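Local coordinates for P protein (Mumps virus, PDB 3BBZ), which binds the viral nucleocapsid through this small C-terminal domain, and so probably tethers the viral polymerase to its template, at residues K9-S14 and R42-S47; D13-P18 and Q22-R27; Q26-A31 and D35-I40. The protein carries 1 engineered substitution. All coordinates share one frame; numbering follows the deposited sequence.

Contact 1: K9-S14 and R42-S47. Engineered in segment 9-14: Ser-14 (natural residue Cys).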
loop_
_atom_site.group_PDB
_atom_site.type_symbol
_atom_site.label_atom_id
_atom_site.label_comp_id
_atom_site.label_asym_id
_atom_site.label_seq_id
_atom_site.Cartn_x
_atom_site.Cartn_y
_atom_site.Cartn_z
ATOM N N LYS A 9 4.657 3.192 -4.934
ATOM C CA LYS A 9 4.830 4.646 -4.954
ATOM C C LYS A 9 3.790 5.341 -4.124
ATOM O O LYS A 9 4.105 6.358 -3.480
ATOM C CB LYS A 9 4.805 5.167 -6.395
ATOM C CG LYS A 9 5.972 4.585 -7.244
ATOM C CD LYS A 9 6.059 5.114 -8.612
ATOM C CE LYS A 9 6.467 6.624 -8.620
ATOM N NZ LYS A 9 7.708 6.914 -7.830
ATOM N N MET A 10 2.564 4.815 -4.108
ATOM C CA MET A 10 1.551 5.343 -3.188
ATOM C C MET A 10 1.988 5.319 -1.744
ATOM O O MET A 10 1.758 6.255 -1.005
ATOM C CB MET A 10 0.189 4.648 -3.318
ATOM C CG MET A 10 -0.562 5.023 -4.577
ATOM S SD MET A 10 -2.064 4.049 -4.634
ATOM C CE MET A 10 -2.486 4.163 -6.332
ATOM N N ILE A 11 2.610 4.236 -1.345
ATOM C CA ILE A 11 3.004 4.057 0.034
ATOM C C ILE A 11 4.098 5.063 0.366
ATOM O O ILE A 11 4.014 5.786 1.359
ATOM C CB ILE A 11 3.520 2.605 0.291
ATOM C CG1 ILE A 11 2.391 1.610 0.096
ATOM C CG2 ILE A 11 4.059 2.500 1.753
ATOM C CD1 ILE A 11 2.844 0.161 -0.160
ATOM N N THR A 12 5.139 5.096 -0.470
ATOM C CA THR A 12 6.244 6.064 -0.343
ATOM C C THR A 12 5.733 7.519 -0.202
ATOM O O THR A 12 6.190 8.268 0.681
ATOM C CB THR A 12 7.274 5.851 -1.500
ATOM O OG1 THR A 12 7.928 4.575 -1.329
ATOM C CG2 THR A 12 8.362 6.927 -1.543
ATOM N N ASP A 13 4.730 7.886 -1.004
ATOM C CA ASP A 13 4.240 9.260 -1.057
ATOM C C ASP A 13 3.333 9.637 0.100
ATOM O O ASP A 13 3.298 10.803 0.498
ATOM C CB ASP A 13 3.461 9.506 -2.353
ATOM C CG ASP A 13 4.360 9.696 -3.545
ATOM O OD1 ASP A 13 5.556 9.989 -3.332
ATOM O OD2 ASP A 13 3.864 9.573 -4.702
ATOM N N SER A 14 2.586 8.657 0.604
ATOM C CA SER A 14 1.469 8.920 1.449
ATOM C C SER A 14 1.829 8.599 2.896
ATOM O O SER A 14 1.526 9.362 3.802
ATOM C CB SER A 14 0.238 8.106 0.989
ATOM O OG SER A 14 -0.090 8.289 -0.424
ATOM N N ARG A 42 -7.336 0.860 -0.644
ATOM C CA ARG A 42 -8.353 1.437 0.242
ATOM C C ARG A 42 -7.701 1.880 1.574
ATOM O O ARG A 42 -7.915 3.009 2.026
ATOM C CB ARG A 42 -9.447 0.403 0.507
ATOM C CG ARG A 42 -10.466 0.791 1.532
ATOM C CD ARG A 42 -11.152 -0.506 2.067
ATOM N NE ARG A 42 -10.220 -1.332 2.835
ATOM C CZ ARG A 42 -10.394 -2.634 3.088
ATOM N NH1 ARG A 42 -11.437 -3.290 2.620
ATOM N NH2 ARG A 42 -9.492 -3.280 3.813
ATOM N N ASP A 43 -6.905 1.005 2.197
ATOM C CA ASP A 43 -6.296 1.381 3.494
ATOM C C ASP A 43 -5.202 2.445 3.406
ATOM O O ASP A 43 -5.065 3.197 4.349
ATOM C CB ASP A 43 -5.836 0.160 4.276
ATOM C CG ASP A 43 -7.006 -0.739 4.652
ATOM O OD1 ASP A 43 -8.162 -0.208 4.795
ATOM O OD2 ASP A 43 -6.779 -1.961 4.760
ATOM N N ILE A 44 -4.424 2.493 2.321
ATOM C CA ILE A 44 -3.482 3.598 2.040
ATOM C C ILE A 44 -4.200 4.952 1.946
ATOM O O ILE A 44 -3.815 5.944 2.604
ATOM C CB ILE A 44 -2.619 3.368 0.784
ATOM C CG1 ILE A 44 -1.648 2.235 1.019
ATOM C CG2 ILE A 44 -1.723 4.613 0.512
ATOM C CD1 ILE A 44 -1.057 1.660 -0.260
ATOM N N ILE A 45 -5.309 4.979 1.205
ATOM C CA ILE A 45 -6.083 6.229 1.019
ATOM C C ILE A 45 -6.634 6.736 2.349
ATOM O O ILE A 45 -6.568 7.925 2.632
ATOM C CB ILE A 45 -7.247 6.027 -0.005
ATOM C CG1 ILE A 45 -6.692 5.730 -1.386
ATOM C CG2 ILE A 45 -8.138 7.266 -0.075
ATOM C CD1 ILE A 45 -7.684 4.982 -2.344
ATOM N N ARG A 46 -7.201 5.835 3.143
ATOM C CA ARG A 46 -7.759 6.135 4.473
ATOM C C ARG A 46 -6.724 6.676 5.457
ATOM O O ARG A 46 -7.043 7.551 6.271
ATOM C CB ARG A 46 -8.356 4.873 5.106
ATOM C CG ARG A 46 -9.756 4.508 4.672
ATOM C CD ARG A 46 -10.053 3.067 5.036
ATOM N NE ARG A 46 -11.420 2.687 4.648
ATOM C CZ ARG A 46 -11.952 1.498 4.895
ATOM N NH1 ARG A 46 -11.219 0.572 5.510
ATOM N NH2 ARG A 46 -13.212 1.225 4.530
ATOM N N SER A 47 -5.506 6.107 5.404
ATOM C CA SER A 47 -4.439 6.387 6.361
ATOM C C SER A 47 -3.920 7.799 6.280
ATOM O O SER A 47 -3.354 8.288 7.257
ATOM C CB SER A 47 -3.298 5.360 6.275
ATOM O OG SER A 47 -3.784 4.107 6.737
#
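Met-10 meets Ile-44 mainly through its near end. Its CB lies 4.3 Å from CG2 of Ile-44, and its carbonyl O also faces that methyl. The thioether beyond turns off from segment 42-47.

Ile-11 makes the tight contact. Its CG1 is 3.5 Å from CD1 of Ile-44, closer than carbons usually pack. The two isoleucine side chains cross at about a right angle. In Ile-44, CG1 stands anti to the carbonyl carbon (chi1 -68°). This sends CD1 to Ile-11 and leaves CG2 for Met-10 and Ser-14. Ile-11 also rests on Lys-21, Phe-24 and Leu-28 of helix 18-29, and Ile-44 on Phe-24, so that helix helps bury both.

Ser-14 is an engineered residue, cysteine in the natural sequence. Its CB touches CG2 of Ile-44 at 4.0 Å. Its hydroxyl turns back and donates to Met-10 O, with OG to O 2.8 Å.

On another side of helix 34-47, away from this apolar patch, Arg-42 grips Asp-43 side-on. Arg-42 NE reaches Asp-43 OD1 at 3.1 Å, from above the carboxylate plane. Arg-42 NH2 meets Asp-43 OD2 at 3.2 Å on the syn side. Arg-46 adds a weak bond to OD1, and Arg-27 of helix 18-29 bridges to OD2.

The two helix segments run nearly parallel, at 12°, with axes 10.3 Å apart. Such packing of the first and third helices is typical of a small three-helix bundle.

Contact 2: D13-P18 and Q22-R27. Engineered in segment 13-18: Ser-14 (natural residue Cys). With FMT (formic acid), chain E.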
loop_
_atom_site.group_PDB
_atom_site.type_symbol
_atom_site.label_atom_id
_atom_site.label_comp_id
_atom_site.label_asym_id
_atom_site.label_seq_id
_atom_site.Cartn_x
_atom_site.Cartn_y
_atom_site.Cartn_z
ATOM N N ASP A 13 4.730 7.886 -1.004
ATOM C CA ASP A 13 4.240 9.260 -1.057
ATOM C C ASP A 13 3.333 9.637 0.100
ATOM O O ASP A 13 3.298 10.803 0.498
ATOM C CB ASP A 13 3.461 9.506 -2.353
ATOM C CG ASP A 13 4.360 9.696 -3.545
ATOM O OD1 ASP A 13 5.556 9.989 -3.332
ATOM O OD2 ASP A 13 3.864 9.573 -4.702
ATOM N N SER A 14 2.586 8.657 0.604
ATOM C CA SER A 14 1.469 8.920 1.449
ATOM C C SER A 14 1.829 8.599 2.896
ATOM O O SER A 14 1.526 9.362 3.802
ATOM C CB SER A 14 0.238 8.106 0.989
ATOM O OG SER A 14 -0.090 8.289 -0.424
ATOM N N VAL A 15 2.467 7.452 3.086
ATOM C CA VAL A 15 2.835 6.943 4.418
ATOM C C VAL A 15 4.226 7.456 4.832
ATOM O O VAL A 15 5.267 7.052 4.266
ATOM C CB VAL A 15 2.742 5.379 4.465
ATOM C CG1 VAL A 15 2.880 4.864 5.885
ATOM C CG2 VAL A 15 1.408 4.905 3.833
ATOM N N ALA A 16 4.217 8.371 5.812
ATOM C CA ALA A 16 5.433 8.994 6.354
ATOM C C ALA A 16 5.996 8.196 7.520
ATOM O O ALA A 16 7.216 8.203 7.731
ATOM C CB ALA A 16 5.178 10.470 6.759
ATOM N N ASN A 17 5.130 7.500 8.276
ATOM C CA ASN A 17 5.600 6.727 9.427
ATOM C C ASN A 17 6.238 5.397 8.964
ATOM O O ASN A 17 5.585 4.579 8.281
ATOM C CB ASN A 17 4.491 6.630 10.499
ATOM C CG ASN A 17 4.695 5.493 11.511
ATOM O OD1 ASN A 17 4.577 4.341 11.181
ATOM N ND2 ASN A 17 4.922 5.834 12.751
ATOM N N PRO A 18 7.544 5.230 9.256
ATOM C CA PRO A 18 8.343 4.147 8.665
ATOM C C PRO A 18 7.886 2.735 9.041
ATOM O O PRO A 18 8.005 1.835 8.234
ATOM C CB PRO A 18 9.765 4.457 9.132
ATOM C CG PRO A 18 9.718 5.948 9.431
ATOM C CD PRO A 18 8.391 6.090 10.104
ATOM N N GLN A 22 6.683 -0.020 6.230
ATOM C CA GLN A 22 7.218 -1.421 6.160
ATOM C C GLN A 22 6.105 -2.442 6.174
ATOM O O GLN A 22 6.222 -3.446 5.489
ATOM C CB GLN A 22 8.166 -1.803 7.325
ATOM C CG GLN A 22 9.364 -0.829 7.632
ATOM C CD GLN A 22 9.827 -0.869 9.134
ATOM O OE1 GLN A 22 9.456 -1.793 9.914
ATOM N NE2 GLN A 22 10.587 0.163 9.553
ATOM N N ALA A 23 5.052 -2.201 6.981
ATOM C CA ALA A 23 3.895 -3.122 7.067
ATOM C C ALA A 23 3.086 -3.161 5.787
ATOM O O ALA A 23 2.729 -4.246 5.329
ATOM C CB ALA A 23 2.980 -2.776 8.273
ATOM N N PHE A 24 2.845 -1.981 5.179
ATOM C CA PHE A 24 2.131 -1.896 3.892
ATOM C C PHE A 24 2.909 -2.595 2.772
ATOM O O PHE A 24 2.328 -3.297 1.918
ATOM C CB PHE A 24 1.887 -0.436 3.501
ATOM C CG PHE A 24 0.553 0.108 3.934
ATOM C CD1 PHE A 24 0.464 1.337 4.605
ATOM C CD2 PHE A 24 -0.608 -0.577 3.679
ATOM C CE1 PHE A 24 -0.803 1.870 5.009
ATOM C CE2 PHE A 24 -1.871 -0.072 4.097
ATOM C CZ PHE A 24 -1.954 1.158 4.744
ATOM N N GLU A 25 4.234 -2.449 2.804
ATOM C CA GLU A 25 5.094 -3.043 1.773
ATOM C C GLU A 25 5.159 -4.562 1.970
ATOM O O GLU A 25 5.198 -5.318 0.997
ATOM C CB GLU A 25 6.498 -2.457 1.857
ATOM C CG GLU A 25 6.668 -1.034 1.310
ATOM C CD GLU A 25 8.070 -0.451 1.604
ATOM O OE1 GLU A 25 8.901 -1.140 2.283
ATOM O OE2 GLU A 25 8.351 0.682 1.113
ATOM N N GLN A 26 5.169 -5.021 3.229
ATOM C CA GLN A 26 5.019 -6.453 3.499
ATOM C C GLN A 26 3.673 -6.934 2.992
ATOM O O GLN A 26 3.614 -7.948 2.360
ATOM C CB GLN A 26 5.172 -6.764 4.988
ATOM C CG GLN A 26 6.628 -6.705 5.503
ATOM C CD GLN A 26 7.294 -8.085 5.607
ATOM O OE1 GLN A 26 6.787 -9.052 5.054
ATOM N NE2 GLN A 26 8.447 -8.161 6.307
ATOM N N ARG A 27 2.596 -6.198 3.293
ATOM C CA ARG A 27 1.255 -6.489 2.765
ATOM C C ARG A 27 1.206 -6.553 1.235
ATOM O O ARG A 27 0.676 -7.493 0.644
ATOM C CB ARG A 27 0.256 -5.456 3.311
ATOM C CG ARG A 27 -1.199 -5.897 3.290
ATOM C CD ARG A 27 -2.108 -5.043 4.204
ATOM N NE ARG A 27 -3.515 -5.200 3.790
ATOM C CZ ARG A 27 -4.461 -4.256 3.908
ATOM N NH1 ARG A 27 -4.190 -3.071 4.441
ATOM N NH2 ARG A 27 -5.705 -4.504 3.496
HETATM C C FMT E . 1.438 8.671 7.379
HETATM O O1 FMT E . 2.246 7.855 7.837
HETATM O O2 FMT E . 1.763 9.674 6.741
#
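The Phe-24 ring meets Val-15 obliquely. CG2 of Val-15 lies 3.8 Å from CD1 and 3.9 Å from CE1 of Phe-24. Elsewhere the ring touches Ile-11 of helix 3-14 and Ile-44 and Ser-47 of helix 34-47, so it sits among all three helices. Val-15 CG1 stands anti to the backbone N (chi1 -170°), which leaves CG2 to meet the ring.

The other flat group is the amide of Gln-22. Its side chain runs beside the carbonyl of Pro-18, with CG 3.1 Å from Pro-18 O. The amide NE2 is near that oxygen too, but its angle is poor for a hydrogen bond. The backbone N of Gln-22 does bond to Pro-18 O, at 3.0 Å and 159°. This is an early turn of helix 18-29. Asn-17 is the N-cap of that helix, and its OD1 accepts from Met-20 N.

Formic acid, probably from the crystallisation liquor, sits in the turn. Ala-16 N bonds to O2 of the formic acid at 2.9 Å. Asn-17 N bonds to O1 of the formic acid at 2.9 Å and 168°.

Apolar contact closes the turn's core side; backbone N-H groups hold the acid, probably as formate.

Contact 3: Q26-A31 and D35-I40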
loop_
_atom_site.group_PDB
_atom_site.type_symbol
_atom_site.label_atom_id
_atom_site.label_comp_id
_atom_site.label_asym_id
_atom_site.label_seq_id
_atom_site.Cartn_x
_atom_site.Cartn_y
_atom_site.Cartn_z
ATOM N N GLN A 26 5.169 -5.021 3.229
ATOM C CA GLN A 26 5.019 -6.453 3.499
ATOM C C GLN A 26 3.673 -6.934 2.992
ATOM O O GLN A 26 3.614 -7.948 2.360
ATOM C CB GLN A 26 5.172 -6.764 4.988
ATOM C CG GLN A 26 6.628 -6.705 5.503
ATOM C CD GLN A 26 7.294 -8.085 5.607
ATOM O OE1 GLN A 26 6.787 -9.052 5.054
ATOM N NE2 GLN A 26 8.447 -8.161 6.307
ATOM N N ARG A 27 2.596 -6.198 3.293
ATOM C CA ARG A 27 1.255 -6.489 2.765
ATOM C C ARG A 27 1.206 -6.553 1.235
ATOM O O ARG A 27 0.676 -7.493 0.644
ATOM C CB ARG A 27 0.256 -5.456 3.311
ATOM C CG ARG A 27 -1.199 -5.897 3.290
ATOM C CD ARG A 27 -2.108 -5.043 4.204
ATOM N NE ARG A 27 -3.515 -5.200 3.790
ATOM C CZ ARG A 27 -4.461 -4.256 3.908
ATOM N NH1 ARG A 27 -4.190 -3.071 4.441
ATOM N NH2 ARG A 27 -5.705 -4.504 3.496
ATOM N N LEU A 28 1.794 -5.554 0.578
ATOM C CA LEU A 28 1.763 -5.487 -0.853
ATOM C C LEU A 28 2.558 -6.617 -1.498
ATOM O O LEU A 28 2.099 -7.203 -2.482
ATOM C CB LEU A 28 2.271 -4.137 -1.337
ATOM C CG LEU A 28 2.248 -3.824 -2.839
ATOM C CD1 LEU A 28 0.844 -3.925 -3.415
ATOM C CD2 LEU A 28 2.864 -2.429 -3.111
ATOM N N ALA A 29 3.712 -6.940 -0.920
ATOM C CA ALA A 29 4.577 -7.985 -1.468
ATOM C C ALA A 29 3.893 -9.376 -1.463
ATOM O O ALA A 29 4.226 -10.233 -2.281
ATOM C CB ALA A 29 5.889 -8.027 -0.718
ATOM N N LYS A 30 2.932 -9.569 -0.552
ATOM C CA LYS A 30 2.298 -10.858 -0.301
ATOM C C LYS A 30 0.921 -10.968 -0.896
ATOM O O LYS A 30 0.230 -11.906 -0.530
ATOM C CB LYS A 30 2.113 -11.058 1.204
ATOM C CG LYS A 30 3.004 -12.065 1.906
ATOM C CD LYS A 30 4.513 -11.811 1.702
ATOM C CE LYS A 30 5.158 -11.110 2.869
ATOM N NZ LYS A 30 5.507 -9.696 2.526
ATOM N N ALA A 31 0.488 -9.985 -1.696
ATOM C CA ALA A 31 -0.832 -9.976 -2.343
ATOM C C ALA A 31 -0.653 -9.828 -3.855
ATOM O O ALA A 31 0.290 -9.197 -4.326
ATOM C CB ALA A 31 -1.727 -8.823 -1.822
ATOM N N ASP A 35 -8.716 -7.983 -5.958
ATOM C CA ASP A 35 -9.416 -7.828 -4.682
ATOM C C ASP A 35 -8.488 -7.394 -3.548
ATOM O O ASP A 35 -8.775 -6.408 -2.881
ATOM C CB ASP A 35 -10.163 -9.130 -4.267
ATOM C CG ASP A 35 -11.546 -9.286 -4.972
ATOM O OD1 ASP A 35 -11.857 -8.477 -5.865
ATOM O OD2 ASP A 35 -12.311 -10.232 -4.644
ATOM N N ALA A 36 -7.380 -8.114 -3.353
ATOM C CA ALA A 36 -6.397 -7.806 -2.315
ATOM C C ALA A 36 -5.731 -6.465 -2.521
ATOM O O ALA A 36 -5.494 -5.735 -1.548
ATOM C CB ALA A 36 -5.334 -8.876 -2.264
ATOM N N LEU A 37 -5.413 -6.151 -3.775
ATOM C CA LEU A 37 -4.762 -4.890 -4.096
ATOM C C LEU A 37 -5.684 -3.691 -3.846
ATOM O O LEU A 37 -5.225 -2.695 -3.279
ATOM C CB LEU A 37 -4.166 -4.913 -5.492
ATOM C CG LEU A 37 -3.037 -5.941 -5.796
ATOM C CD1 LEU A 37 -2.541 -5.755 -7.232
ATOM C CD2 LEU A 37 -1.859 -5.861 -4.860
ATOM N N ASN A 38 -6.980 -3.824 -4.160
ATOM C CA ASN A 38 -7.962 -2.767 -3.897
ATOM C C ASN A 38 -8.086 -2.470 -2.398
ATOM O O ASN A 38 -8.178 -1.305 -1.985
ATOM C CB ASN A 38 -9.342 -3.142 -4.443
ATOM C CG ASN A 38 -9.430 -3.006 -5.976
ATOM O OD1 ASN A 38 -8.553 -2.440 -6.603
ATOM N ND2 ASN A 38 -10.486 -3.534 -6.564
ATOM N N ASP A 39 -8.061 -3.534 -1.600
ATOM C CA ASP A 39 -8.139 -3.432 -0.142
ATOM C C ASP A 39 -6.897 -2.730 0.443
ATOM O O ASP A 39 -7.014 -1.884 1.325
ATOM C CB ASP A 39 -8.285 -4.805 0.468
ATOM C CG ASP A 39 -9.664 -5.433 0.239
ATOM O OD1 ASP A 39 -10.551 -4.844 -0.452
ATOM O OD2 ASP A 39 -9.811 -6.562 0.762
ATOM N N ILE A 40 -5.720 -3.036 -0.089
ATOM C CA ILE A 40 -4.505 -2.314 0.300
ATOM C C ILE A 40 -4.570 -0.834 -0.091
ATOM O O ILE A 40 -4.344 0.032 0.735
ATOM C CB ILE A 40 -3.239 -2.995 -0.288
ATOM C CG1 ILE A 40 -3.118 -4.394 0.282
ATOM C CG2 ILE A 40 -1.965 -2.210 0.112
ATOM C CD1 ILE A 40 -2.075 -5.315 -0.457
HETATM O O HOH W 1 -5.157 -6.979 1.308
#
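This contact belongs to the hairpin of two helices, 18-29 and 34-47, next to the turn that joins them. Ala-31 and Ala-36 meet nearest the turn, CB to CB at 3.6 Å. Such small side chains let the backbones come close, with CA of Ala-31 6.0 Å from CA of Ala-36. The methyl of Ala-31 also meets CD1 of Ile-40 at 3.8 Å.

Leu-28 and Leu-37 are roughly perpendicular. CD1 of Leu-28 lies 3.6 Å from CD2 of Leu-37. Both leucines also touch Ile-7 of helix 3-14, so that helix closes over this side of the hairpin.

Arg-27 and Ile-40 lie alongside, pointing opposite ways. CG of Arg-27 is anti to the backbone N (chi1 -158°), and the chain stays extended to NE. This lays the guanidinium over Ile-40, whose CG1 lies over one face, off toward its rim, 3.6 Å from NE of Arg-27. The polar end goes on to a salt bridge from NH1 to Asp-43. A water accepts a weak bond from Arg-27 NH2 and donates to Ala-36 O at 3.1 Å.

At the start of the turn, Lys-30 NZ folds back and donates to both O and OE1 of Gln-26. Lys-4 NZ of helix 3-14 donates to the carbonyl oxygens of Leu-28 and Ala-31. Two consecutive antiparallel helices joined by a short turn, with helix 3-14 laid against them, make a three-helix bundle.

Overall arrangement
The chain is three helices, 3-14, 18-29 and 34-47, and each contact joins one of the three pairs. Contact 2 lies at the first turn and contact 3 at the second. Contact 1 joins the first helix to the third and closes a loop in which contact 3 is nested. The centres of contacts 1 and 2 are about 8 Å apart, and contact 3 is about 12 Å from each. Contact 3 lies across the chain's centre from the other two. A salt bridge links Asp-43, on segment 42-47 of contact 1, to Arg-27, on segments of contacts 2 and 3. Together they make one compact bundle, the nucleocapsid-binding domain, whose folding was reported to be induced by crystallization.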